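Local coordinates for 3-deoxy-D-manno-octulosonate 8-phosphate phosphatase KdsC (Haemophilus influenzae Rd, PDB 1K1E), which hydrolyses 3-deoxy-D-manno-octulosonate 8-phosphate to the free sugar acid and inorganic phosphate, a step of lipopolysaccharide biosynthesis that uses magnesium, at residues Asn29-Ala32 against Ile33-Phe36; Gly96-Ala99 against Glu100-Ala103; Ala147-Glu150 against Met151-Met154. All blocks are in the same frame, centred on the assembly; numbering follows the deposited sequence.

The three contacts follow one another along the chain without overlapping. Contact 1 lies on strand 30-37 of the two-stranded hairpin, contact 2 in the turn between helix 84-95 and strand 102-106 of the parallel six-stranded sheet, and contact 3 within helix 147-158, which packs on that sheet. Contacts 1 and 2 fall on opposite sides of the chain's centre, with centres about 31 Å apart; contact 3 has its centre about 24 Å from that of contact 1 and about 18 Å from that of contact 2. Contacts 1 and 3 both reach a second subunit, whereas no other chain of the tetramer touches contact 2, which joins a helix to a core strand.

Contact 1: Asn29-Ala32 against Ile33-Phe36; sequences NGEA and IKSF
E31 and K34 cross obliquely on one side of the strand, and their charged ends meet in a salt bridge of 2.7 Å from K34 NZ to E31 OE1. A kink of the backbone at A32, where the two strand pieces meet at 54°, brings these residues together. The lysine nitrogen comes to the syn lone pair of OE1, on the side of the other carboxylate oxygen. Two bends in K34, at chi3 (75°) and chi4 (64°), turn the ammonium group toward the E31 carboxylate, and K34 CG lies 3.5 Å from E31 OE1. The same oxygen also accepts from a water at 2.7 Å. That water donates in turn to the backbone I33 O at 2.6 Å, tying the carboxylate to the strand between the two charged residues. The strand is the second arm of a beta hairpin with 23-27, and A32 is hydrogen-bonded through its backbone to H25. Both charges have second partners near the active site: K34 NZ bridges to D16, a cobalt ligand here, and E31 OE2 to R60, which by similarity binds substrate. The lysine nitrogen is thus gripped by two carboxylates. I33 points away from the other segment, and its side chain packs on I33 of a second and of a third subunit. K34, S35 and F36 pair antiparallel with a strand of the second subunit, so the sheet continues across the interface.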
ATOM      1  N   ASN A  29     -17.667  -9.708   6.277  1.00 20.03           N
ATOM      2  CA  ASN A  29     -18.938  -8.949   6.266  1.00 14.81           C
ATOM      3  C   ASN A  29     -18.983  -7.687   5.370  1.00 19.28           C
ATOM      4  O   ASN A  29     -19.861  -6.834   5.538  1.00 19.18           O
ATOM      5  CB  ASN A  29     -19.269  -8.526   7.696  1.00 17.46           C
ATOM      6  CG  ASN A  29     -19.479  -9.720   8.618  1.00 26.81           C
ATOM      7  OD1 ASN A  29     -18.850  -9.824   9.677  1.00 27.63           O
ATOM      8  ND2 ASN A  29     -20.377 -10.614   8.229  1.00 23.53           N
ATOM      9  N   GLY A  30     -18.050  -7.564   4.423  1.00 15.43           N
ATOM     10  CA  GLY A  30     -18.020  -6.385   3.560  1.00 16.86           C
ATOM     11  C   GLY A  30     -16.776  -5.535   3.817  1.00 19.55           C
ATOM     12  O   GLY A  30     -15.766  -6.029   4.302  1.00 16.54           O
ATOM     13  N   GLU A  31     -16.855  -4.252   3.504  1.00 22.68           N
ATOM     14  CA  GLU A  31     -15.719  -3.365   3.765  1.00 19.58           C
ATOM     15  C   GLU A  31     -15.494  -3.298   5.247  1.00 14.90           C
ATOM     16  O   GLU A  31     -16.425  -3.099   6.013  1.00 18.93           O
ATOM     17  CB  GLU A  31     -16.004  -1.951   3.263  1.00 22.38           C
ATOM     18  CG  GLU A  31     -16.036  -1.825   1.769  1.00 25.61           C
ATOM     19  CD  GLU A  31     -16.060  -0.344   1.378  1.00 26.80           C
ATOM     20  OE1 GLU A  31     -15.002   0.312   1.450  1.00 25.25           O
ATOM     21  OE2 GLU A  31     -17.151   0.158   1.039  1.00 37.65           O
ATOM     22  N   ALA A  32     -14.246  -3.395   5.655  1.00 15.99           N
ATOM     23  CA  ALA A  32     -13.945  -3.382   7.075  1.00 18.08           C
ATOM     24  C   ALA A  32     -13.099  -2.217   7.464  1.00 18.26           C
ATOM     25  O   ALA A  32     -13.096  -1.821   8.611  1.00 17.10           O
ATOM     26  CB  ALA A  32     -13.247  -4.666   7.462  1.00 16.95           C
ATOM     27  N   ILE A  33     -12.370  -1.677   6.504  1.00 10.91           N
ATOM     28  CA  ILE A  33     -11.462  -0.560   6.702  1.00 13.48           C
ATOM     29  C   ILE A  33     -11.552   0.261   5.423  1.00 13.79           C
ATOM     30  O   ILE A  33     -11.731  -0.305   4.318  1.00 11.94           O
ATOM     31  CB  ILE A  33      -9.972  -1.061   6.816  1.00 13.19           C
ATOM     32  CG1 ILE A  33      -9.725  -1.763   8.154  1.00 19.97           C
ATOM     33  CG2 ILE A  33      -8.962   0.135   6.709  1.00 16.82           C
ATOM     34  CD1 ILE A  33      -8.474  -2.569   8.094  1.00 25.68           C
ATOM     35  N   LYS A  34     -11.582   1.566   5.605  1.00 12.60           N
ATOM     36  CA  LYS A  34     -11.454   2.500   4.495  1.00 11.64           C
ATOM     37  C   LYS A  34     -10.208   3.306   4.768  1.00 13.11           C
ATOM     38  O   LYS A  34     -10.031   3.833   5.867  1.00 15.79           O
ATOM     39  CB  LYS A  34     -12.674   3.401   4.319  1.00 14.38           C
ATOM     40  CG  LYS A  34     -13.871   2.582   3.886  1.00 19.76           C
ATOM     41  CD  LYS A  34     -15.022   3.492   3.404  1.00 20.20           C
ATOM     42  CE  LYS A  34     -14.656   4.046   2.006  1.00 15.56           C
ATOM     43  NZ  LYS A  34     -14.525   2.950   0.902  1.00 14.99           N
ATOM     44  N   SER A  35      -9.351   3.469   3.763  1.00 11.07           N
ATOM     45  CA  SER A  35      -8.096   4.132   4.019  1.00 14.93           C
ATOM     46  C   SER A  35      -8.017   5.491   3.340  1.00 15.43           C
ATOM     47  O   SER A  35      -7.929   5.538   2.114  1.00 13.48           O
ATOM     48  CB  SER A  35      -6.976   3.209   3.531  1.00 13.71           C
ATOM     49  OG  SER A  35      -7.094   1.930   4.178  1.00 11.28           O
ATOM     50  N   PHE A  36      -7.982   6.560   4.123  1.00 11.94           N
ATOM     51  CA  PHE A  36      -7.960   7.938   3.554  1.00 12.09           C
ATOM     52  C   PHE A  36      -6.556   8.483   3.638  1.00 15.28           C
ATOM     53  O   PHE A  36      -5.641   7.745   4.052  1.00 17.59           O
ATOM     54  CB  PHE A  36      -8.940   8.791   4.348  1.00  7.42           C
ATOM     55  CG  PHE A  36     -10.332   8.282   4.270  1.00 11.60           C
ATOM     56  CD1 PHE A  36     -10.867   7.479   5.289  1.00 15.91           C
ATOM     57  CD2 PHE A  36     -11.103   8.531   3.133  1.00 14.86           C
ATOM     58  CE1 PHE A  36     -12.158   6.933   5.172  1.00 12.10           C
ATOM     59  CE2 PHE A  36     -12.412   7.968   3.031  1.00  6.76           C
ATOM     60  CZ  PHE A  36     -12.916   7.180   4.041  1.00 11.19           C
TER
HETATM   61  O   HOH W   1     -12.395  -0.317   1.806  1.00 19.01           O

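Contact 2: Gly96-Ala99 against Glu100-Ala103; sequences GVTA and EQTA
T98 to T102 make two overlapping beta turns, in which T102 N donates to A99 O (2.9 Å, N-H...O angle 162°) and Q101 N donates to T98 O at 3.1 Å along a more bent path. The extended Q101 side chain reaches back to T98. Its OE1 accepts from T98 N at 2.9 Å, with the N-H pointing almost straight at it (168°) but lying above the amide plane of the glutamine, away from either lone pair. With chi1 at -43°, CG stands beside the backbone N of Q101, and the chain beyond it carries the amide to T98; Q101 CG comes within 3.0 Å of T98 OG1 on the way. V97 lies against the same amide oxygen, its CB 3.4 Å from Q101 OE1. The turns form the alpha-to-beta connection of a Rossmann-like HAD fold: helix 84-95 ends in a Schellman motif with G96 as its C-prime residue, and strand 102-106 then enters the parallel sheet. The T102 hydroxyl donates to T98 O at 2.9 Å, so this carbonyl oxygen takes two bonds, the T102 OG1 and Q101 N donors reaching it from opposite faces of its plane. V97 and T102 cross at about a right angle, with V97 CG2 3.6 Å from T102 OG1. E100 lies alongside T98, pointing the same way. Beneath the turns, V97 and T102 both pack on F10 of the neighbouring strand, T102 also touches M92 of the preceding helix, and the backbone of Q101 bonds to K9 and F10.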
ATOM      1  N   GLY A  96     -25.649  26.213  -2.153  1.00 20.97           N
ATOM      2  CA  GLY A  96     -25.998  27.578  -2.483  1.00 23.10           C
ATOM      3  C   GLY A  96     -25.070  28.101  -3.562  1.00 21.53           C
ATOM      4  O   GLY A  96     -24.827  29.311  -3.676  1.00 22.78           O
ATOM      5  N   VAL A  97     -24.522  27.188  -4.353  1.00 20.62           N
ATOM      6  CA  VAL A  97     -23.598  27.597  -5.401  1.00 23.06           C
ATOM      7  C   VAL A  97     -24.049  27.035  -6.714  1.00 15.00           C
ATOM      8  O   VAL A  97     -24.790  26.067  -6.760  1.00 25.10           O
ATOM      9  CB  VAL A  97     -22.174  27.089  -5.130  1.00 22.39           C
ATOM     10  CG1 VAL A  97     -21.704  27.548  -3.764  1.00 18.84           C
ATOM     11  CG2 VAL A  97     -22.160  25.596  -5.271  1.00 31.38           C
ATOM     12  N   THR A  98     -23.595  27.641  -7.795  1.00 14.32           N
ATOM     13  CA  THR A  98     -23.965  27.209  -9.122  1.00 16.09           C
ATOM     14  C   THR A  98     -22.967  26.173  -9.655  1.00 19.66           C
ATOM     15  O   THR A  98     -21.889  26.009  -9.083  1.00 16.79           O
ATOM     16  CB  THR A  98     -23.956  28.380 -10.114  1.00 24.98           C
ATOM     17  OG1 THR A  98     -22.612  28.761 -10.371  1.00 19.03           O
ATOM     18  CG2 THR A  98     -24.677  29.622  -9.490  1.00 25.33           C
ATOM     19  N   ALA A  99     -23.324  25.504 -10.755  1.00 13.14           N
ATOM     20  CA  ALA A  99     -22.416  24.506 -11.330  1.00 22.68           C
ATOM     21  C   ALA A  99     -21.126  25.163 -11.794  1.00 22.54           C
ATOM     22  O   ALA A  99     -20.029  24.616 -11.591  1.00 18.24           O
ATOM     23  CB  ALA A  99     -23.076  23.736 -12.515  1.00 22.85           C
ATOM     24  N   GLU A 100     -21.218  26.338 -12.411  1.00 17.21           N
ATOM     25  CA  GLU A 100     -19.988  26.985 -12.834  1.00 27.97           C
ATOM     26  C   GLU A 100     -19.021  27.230 -11.707  1.00 23.41           C
ATOM     27  O   GLU A 100     -17.823  27.298 -11.943  1.00 25.70           O
ATOM     28  CB  GLU A 100     -20.239  28.330 -13.571  1.00 27.95           C
ATOM     29  CG  GLU A 100     -21.185  29.306 -12.935  1.00 38.31           C
ATOM     30  CD  GLU A 100     -21.340  30.587 -13.797  1.00 41.18           C
ATOM     31  OE1 GLU A 100     -22.334  31.361 -13.613  1.00 48.36           O
ATOM     32  OE2 GLU A 100     -20.445  30.816 -14.661  1.00 42.11           O
ATOM     33  N   GLN A 101     -19.522  27.343 -10.475  1.00 16.23           N
ATOM     34  CA  GLN A 101     -18.656  27.603  -9.318  1.00 17.80           C
ATOM     35  C   GLN A 101     -18.269  26.305  -8.575  1.00 16.69           C
ATOM     36  O   GLN A 101     -17.711  26.354  -7.475  1.00 15.19           O
ATOM     37  CB  GLN A 101     -19.387  28.522  -8.323  1.00 21.37           C
ATOM     38  CG  GLN A 101     -20.179  29.726  -8.924  1.00 32.54           C
ATOM     39  CD  GLN A 101     -21.123  30.492  -7.906  1.00 34.45           C
ATOM     40  OE1 GLN A 101     -21.865  29.890  -7.090  1.00 26.60           O
ATOM     41  NE2 GLN A 101     -21.114  31.827  -7.999  1.00 36.63           N
ATOM     42  N   THR A 102     -18.600  25.164  -9.154  1.00 13.64           N
ATOM     43  CA  THR A 102     -18.302  23.875  -8.508  1.00 14.52           C
ATOM     44  C   THR A 102     -17.236  23.100  -9.258  1.00 17.75           C
ATOM     45  O   THR A 102     -17.185  23.161 -10.491  1.00 15.18           O
ATOM     46  CB  THR A 102     -19.541  23.035  -8.522  1.00 12.28           C
ATOM     47  OG1 THR A 102     -20.606  23.755  -7.886  1.00 15.35           O
ATOM     48  CG2 THR A 102     -19.323  21.715  -7.793  1.00 12.13           C
ATOM     49  N   ALA A 103     -16.392  22.369  -8.531  1.00 15.27           N
ATOM     50  CA  ALA A 103     -15.358  21.544  -9.178  1.00 14.82           C
ATOM     51  C   ALA A 103     -15.571  20.134  -8.669  1.00 21.17           C
ATOM     52  O   ALA A 103     -16.003  19.970  -7.553  1.00 13.49           O
ATOM     53  CB  ALA A 103     -13.959  21.999  -8.799  1.00 13.72           C
TER

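Contact 3: Ala147-Glu150 against Met151-Met154; sequences AFRE and MSDM
One face of the F148 ring is covered by the terminal methyl of M151, whose CE stands 3.6 Å from the ring centroid and only 18° off the ring normal, displaced toward the rim so that the closest carbon is F148 CE1 at 3.4 Å. This CH-pi contact is the near part of a Met-aromatic pair; M151 SD sits farther back, 5.5 Å from the same centroid. M151 runs extended until the last torsion, chi3 59°, turns its methyl over the ring. S152 CB approaches the ring obliquely. The second flat group, the R149 guanidinium, is met at its edge: D153 OD2 lies in its plane and accepts from R149 NE at 2.8 Å. The donor meets the syn side of OD2, tilted out of the carboxylate plane; the two groups stand nearly perpendicular. A bend at chi2 (52°) swings the arginine along the helix toward the aspartate, giving an i to i+4 salt bridge. The backbone beneath is regular alpha helix, with S152 N bonded to F148 O at 2.7 Å and D153 N to R149 O at 2.9 Å. The far ends of this ion pair continue into a second subunit, where R149 NH1 bridges to D108 and D153 OD1 bonds to Y130. R149 also borders the substrate site: its N bonds to D40 OD1 and its NH1 to R39 O, both substrate-binding residues by similarity. E150 leaves on another side of the helix, its carboxylate held by T141 OG1 and S140 N. Helix 147-158 lies against the parallel sheet and beside helix 38-49, with F148 packed on both: on D40, I44 and L47 of the helix and on V11 and T13 of strand 10-14, while M151 reaches V11 and, with M154, F122 of strand 120-123.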
ATOM      1  N   ALA A 147      -4.162  13.264  -4.015  1.00 11.50           N
ATOM      2  CA  ALA A 147      -4.606  13.929  -5.231  1.00 12.40           C
ATOM      3  C   ALA A 147      -5.619  15.047  -4.884  1.00  8.52           C
ATOM      4  O   ALA A 147      -5.711  16.039  -5.564  1.00 12.44           O
ATOM      5  CB  ALA A 147      -5.238  12.926  -6.124  1.00  9.76           C
ATOM      6  N   PHE A 148      -6.418  14.820  -3.853  1.00 11.93           N
ATOM      7  CA  PHE A 148      -7.350  15.849  -3.439  1.00  8.10           C
ATOM      8  C   PHE A 148      -6.582  17.083  -3.017  1.00 11.62           C
ATOM      9  O   PHE A 148      -6.890  18.249  -3.404  1.00 12.07           O
ATOM     10  CB  PHE A 148      -8.234  15.347  -2.299  1.00  9.65           C
ATOM     11  CG  PHE A 148      -9.282  16.342  -1.926  1.00 10.79           C
ATOM     12  CD1 PHE A 148     -10.581  16.188  -2.395  1.00  7.08           C
ATOM     13  CD2 PHE A 148      -8.944  17.492  -1.194  1.00  9.07           C
ATOM     14  CE1 PHE A 148     -11.589  17.199  -2.152  1.00 13.91           C
ATOM     15  CE2 PHE A 148      -9.949  18.486  -0.951  1.00 12.01           C
ATOM     16  CZ  PHE A 148     -11.277  18.317  -1.445  1.00 13.79           C
ATOM     17  N   ARG A 149      -5.564  16.858  -2.207  1.00 14.77           N
ATOM     18  CA  ARG A 149      -4.710  17.957  -1.716  1.00 13.79           C
ATOM     19  C   ARG A 149      -4.017  18.690  -2.866  1.00 14.39           C
ATOM     20  O   ARG A 149      -3.873  19.898  -2.837  1.00 12.52           O
ATOM     21  CB  ARG A 149      -3.655  17.398  -0.772  1.00  8.33           C
ATOM     22  CG  ARG A 149      -2.784  18.466  -0.137  1.00 13.40           C
ATOM     23  CD  ARG A 149      -3.537  19.586   0.543  1.00 11.57           C
ATOM     24  NE  ARG A 149      -2.575  20.541   1.139  1.00 13.47           N
ATOM     25  CZ  ARG A 149      -1.977  20.344   2.295  1.00 12.62           C
ATOM     26  NH1 ARG A 149      -2.227  19.247   3.008  1.00 10.35           N
ATOM     27  NH2 ARG A 149      -1.113  21.234   2.725  1.00 14.07           N
ATOM     28  N   GLU A 150      -3.587  17.950  -3.893  1.00 12.34           N
ATOM     29  CA  GLU A 150      -2.977  18.602  -5.081  1.00 13.42           C
ATOM     30  C   GLU A 150      -3.957  19.639  -5.687  1.00 10.82           C
ATOM     31  O   GLU A 150      -3.598  20.788  -5.978  1.00 12.11           O
ATOM     32  CB  GLU A 150      -2.635  17.549  -6.138  1.00 11.88           C
ATOM     33  CG  GLU A 150      -1.976  18.152  -7.359  1.00 12.75           C
ATOM     34  CD  GLU A 150      -1.536  17.065  -8.344  1.00 13.23           C
ATOM     35  OE1 GLU A 150      -1.176  17.436  -9.412  1.00 13.97           O
ATOM     36  OE2 GLU A 150      -1.604  15.849  -8.024  1.00 17.66           O
ATOM     37  N   MET A 151      -5.208  19.203  -5.837  1.00 12.12           N
ATOM     38  CA  MET A 151      -6.275  20.018  -6.328  1.00 12.91           C
ATOM     39  C   MET A 151      -6.586  21.161  -5.353  1.00 13.43           C
ATOM     40  O   MET A 151      -6.660  22.329  -5.755  1.00 13.88           O
ATOM     41  CB  MET A 151      -7.545  19.157  -6.549  1.00  8.86           C
ATOM     42  CG  MET A 151      -8.765  20.014  -7.052  1.00 15.15           C
ATOM     43  SD  MET A 151     -10.264  19.010  -6.875  1.00 16.00           S
ATOM     44  CE  MET A 151     -10.326  18.589  -5.014  1.00 12.80           C
ATOM     45  N   SER A 152      -6.801  20.874  -4.065  1.00 11.94           N
ATOM     46  CA  SER A 152      -7.127  22.021  -3.170  1.00 15.91           C
ATOM     47  C   SER A 152      -6.041  23.069  -3.151  1.00 18.25           C
ATOM     48  O   SER A 152      -6.317  24.278  -3.170  1.00 12.90           O
ATOM     49  CB  SER A 152      -7.450  21.581  -1.735  1.00 15.63           C
ATOM     50  OG  SER A 152      -6.389  20.862  -1.149  1.00 12.01           O
ATOM     51  N   ASP A 153      -4.791  22.630  -3.140  1.00 11.55           N
ATOM     52  CA  ASP A 153      -3.681  23.570  -3.150  1.00 13.42           C
ATOM     53  C   ASP A 153      -3.793  24.441  -4.410  1.00 15.77           C
ATOM     54  O   ASP A 153      -3.576  25.644  -4.344  1.00 16.04           O
ATOM     55  CB  ASP A 153      -2.330  22.853  -3.244  1.00 17.39           C
ATOM     56  CG  ASP A 153      -1.853  22.277  -1.929  1.00 17.10           C
ATOM     57  OD1 ASP A 153      -0.842  21.569  -2.022  1.00 14.91           O
ATOM     58  OD2 ASP A 153      -2.404  22.527  -0.835  1.00 13.14           O
ATOM     59  N   MET A 154      -4.099  23.810  -5.549  1.00 10.82           N
ATOM     60  CA  MET A 154      -4.186  24.552  -6.828  1.00 12.21           C
ATOM     61  C   MET A 154      -5.290  25.587  -6.775  1.00 19.68           C
ATOM     62  O   MET A 154      -5.099  26.752  -7.208  1.00 16.88           O
ATOM     63  CB  MET A 154      -4.528  23.606  -7.998  1.00 17.32           C
ATOM     64  CG  MET A 154      -3.424  22.694  -8.436  1.00 24.40           C
ATOM     65  SD  MET A 154      -3.959  21.771  -9.914  1.00 35.21           S
ATOM     66  CE  MET A 154      -4.662  23.067 -10.836  1.00 12.62           C
TER